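Long-range contact in F420-dependent methylenetetrahydromethanopterin dehydrogenase (Methanopyrus kandleri, PDB 1QV9), which catalyses the reversible, coenzyme F420-dependent reduction of methenyl- to methylene-tetrahydromethanopterin in the methanogenic pathway from CO2: residues E26-D32 / P265-G270. Residues are numbered along the deposited sequence.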
loop_
_atom_site.group_PDB
_atom_site.type_symbol
_atom_site.label_atom_id
_atom_site.label_comp_id
_atom_site.label_asym_id
_atom_site.label_seq_id
_atom_site.Cartn_x
_atom_site.Cartn_y
_atom_site.Cartn_z
ATOM N N GLU A 26 -2.874 -31.715 -3.490
ATOM C CA GLU A 26 -3.522 -30.497 -3.079
ATOM C C GLU A 26 -5.024 -30.487 -2.945
ATOM O O GLU A 26 -5.567 -29.685 -2.180
ATOM C CB GLU A 26 -3.059 -29.332 -3.961
ATOM C CG GLU A 26 -3.533 -29.402 -5.431
ATOM C CD GLU A 26 -2.674 -30.295 -6.325
ATOM O OE1 GLU A 26 -2.891 -30.239 -7.556
ATOM O OE2 GLU A 26 -1.791 -31.026 -5.836
ATOM N N ARG A 27 -5.703 -31.363 -3.670
ATOM C CA ARG A 27 -7.168 -31.427 -3.583
ATOM C C ARG A 27 -7.620 -32.805 -3.067
ATOM O O ARG A 27 -8.813 -33.116 -3.120
ATOM C CB ARG A 27 -7.800 -31.141 -4.964
ATOM C CG ARG A 27 -7.655 -29.679 -5.465
ATOM C CD ARG A 27 -8.105 -29.554 -6.931
ATOM N NE ARG A 27 -7.550 -30.711 -7.620
ATOM C CZ ARG A 27 -6.311 -30.786 -8.083
ATOM N NH1 ARG A 27 -5.902 -31.920 -8.635
ATOM N NH2 ARG A 27 -5.506 -29.722 -8.073
ATOM N N ALA A 28 -6.673 -33.618 -2.590
ATOM C CA ALA A 28 -6.949 -34.946 -2.044
ATOM C C ALA A 28 -7.610 -35.891 -3.045
ATOM O O ALA A 28 -8.218 -36.879 -2.640
ATOM C CB ALA A 28 -7.831 -34.839 -0.787
ATOM N N ASP A 29 -7.475 -35.598 -4.330
ATOM C CA ASP A 29 -8.073 -36.450 -5.350
ATOM C C ASP A 29 -7.076 -37.315 -6.104
ATOM O O ASP A 29 -7.417 -37.906 -7.127
ATOM C CB ASP A 29 -8.921 -35.621 -6.339
ATOM C CG ASP A 29 -8.173 -34.436 -6.910
ATOM O OD1 ASP A 29 -6.933 -34.499 -6.950
ATOM O OD2 ASP A 29 -8.824 -33.443 -7.324
ATOM N N ARG A 30 -5.838 -37.409 -5.622
ATOM C CA ARG A 30 -4.877 -38.266 -6.305
ATOM C C ARG A 30 -5.151 -39.718 -5.951
ATOM O O ARG A 30 -5.209 -40.094 -4.779
ATOM C CB ARG A 30 -3.430 -37.961 -5.919
ATOM C CG ARG A 30 -2.777 -36.903 -6.745
ATOM C CD ARG A 30 -1.323 -36.714 -6.332
ATOM N NE ARG A 30 -0.395 -37.668 -6.948
ATOM C CZ ARG A 30 0.924 -37.500 -6.968
ATOM N NH1 ARG A 30 1.718 -38.394 -7.563
ATOM N NH2 ARG A 30 1.474 -36.430 -6.384
ATOM N N GLU A 31 -5.289 -40.542 -6.976
ATOM C CA GLU A 31 -5.556 -41.952 -6.759
ATOM C C GLU A 31 -4.286 -42.786 -6.673
ATOM O O GLU A 31 -4.342 -43.983 -6.404
ATOM C CB GLU A 31 -6.418 -42.482 -7.914
ATOM C CG GLU A 31 -7.564 -41.553 -8.317
ATOM C CD GLU A 31 -8.395 -42.094 -9.484
ATOM O OE1 GLU A 31 -9.477 -42.663 -9.228
ATOM O OE2 GLU A 31 -7.967 -41.955 -10.659
ATOM N N ASP A 32 -3.133 -42.172 -6.906
ATOM C CA ASP A 32 -1.880 -42.921 -6.901
ATOM C C ASP A 32 -0.952 -42.787 -5.707
ATOM O O ASP A 32 0.180 -43.241 -5.777
ATOM C CB ASP A 32 -1.070 -42.576 -8.143
ATOM C CG ASP A 32 -0.650 -41.110 -8.166
ATOM O OD1 ASP A 32 0.427 -40.811 -8.711
ATOM O OD2 ASP A 32 -1.422 -40.273 -7.647
ATOM N N PRO A 265 -1.008 -28.269 -11.258
ATOM C CA PRO A 265 -1.847 -29.173 -10.472
ATOM C C PRO A 265 -1.670 -30.624 -10.860
ATOM O O PRO A 265 -1.210 -30.933 -11.969
ATOM C CB PRO A 265 -3.262 -28.704 -10.785
ATOM C CG PRO A 265 -3.118 -28.334 -12.269
ATOM C CD PRO A 265 -1.789 -27.597 -12.318
ATOM N N HIS A 266 -2.010 -31.505 -9.927
ATOM C CA HIS A 266 -1.969 -32.944 -10.182
ATOM C C HIS A 266 -3.284 -33.431 -10.789
ATOM O O HIS A 266 -4.352 -32.977 -10.405
ATOM C CB HIS A 266 -1.756 -33.709 -8.868
ATOM C CG HIS A 266 -0.409 -33.500 -8.267
ATOM N ND1 HIS A 266 -0.199 -32.603 -7.238
ATOM C CD2 HIS A 266 0.793 -34.045 -8.548
ATOM C CE1 HIS A 266 1.080 -32.612 -6.908
ATOM N NE2 HIS A 266 1.707 -33.478 -7.687
ATOM N N ALA A 267 -3.184 -34.349 -11.754
ATOM C CA ALA A 267 -4.374 -34.991 -12.332
ATOM C C ALA A 267 -4.681 -36.130 -11.338
ATOM O O ALA A 267 -3.872 -36.439 -10.466
ATOM C CB ALA A 267 -4.044 -35.586 -13.710
ATOM N N PRO A 268 -5.856 -36.777 -11.458
ATOM C CA PRO A 268 -6.220 -37.872 -10.550
ATOM C C PRO A 268 -5.252 -39.049 -10.577
ATOM O O PRO A 268 -5.084 -39.752 -9.573
ATOM C CB PRO A 268 -7.615 -38.264 -11.029
ATOM C CG PRO A 268 -8.164 -36.955 -11.484
ATOM C CD PRO A 268 -7.013 -36.372 -12.272
ATOM N N ASP A 269 -4.618 -39.266 -11.731
ATOM C CA ASP A 269 -3.665 -40.347 -11.884
ATOM C C ASP A 269 -2.260 -39.935 -11.450
ATOM O O ASP A 269 -1.302 -40.691 -11.570
ATOM C CB ASP A 269 -3.695 -40.873 -13.341
ATOM C CG ASP A 269 -2.949 -39.978 -14.330
ATOM O OD1 ASP A 269 -2.611 -38.823 -14.007
ATOM O OD2 ASP A 269 -2.703 -40.442 -15.468
ATOM N N GLY A 270 -2.139 -38.714 -10.935
ATOM C CA GLY A 270 -0.845 -38.280 -10.467
ATOM C C GLY A 270 -0.020 -37.409 -11.387
ATOM O O GLY A 270 0.911 -36.724 -10.943
#
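A single carboxylate grips one histidine twice: Glu-26 OE1 accepts a hydrogen bond from the backbone N of His-266 (2.8 Å) and Glu-26 OE2 one from its ring ND1 (2.6 Å). Two irregular loops are thus joined by hydrogen bonds and a guanidinium-imidazole stack, without a shared strand; the salt bridges stay within 26-32, ordering its side chains. The Arg-30 guanidinium lies flat on the His-266 ring, centres 4.3 Å apart; Asp-32 holds this guanidinium in a two-pronged salt bridge and Leu-24 O accepts a hydrogen bond from NH2. Arg-27, bridged to Glu-26 and Asp-29, adds a weak hydrogen bond from NH1 to His-266 O (2.6 Å). In the type I beta turn from Ala-267 to Gly-270, Pro-268 O accepts a hydrogen bond from Glu-31 N (2.7 Å); at Gly-270 a CB would collide with Asp-32 OD1 and, at phi 99°, with the preceding carbonyl O. Asp-162 salt-bridges Arg-30 and hydrogen-bonds His-266 NE2. The C-terminal tail beyond helix 227-257 is fastened beside helix 153-169 to the loop entering strand 33-39, outermost in the chain's parallel sheet.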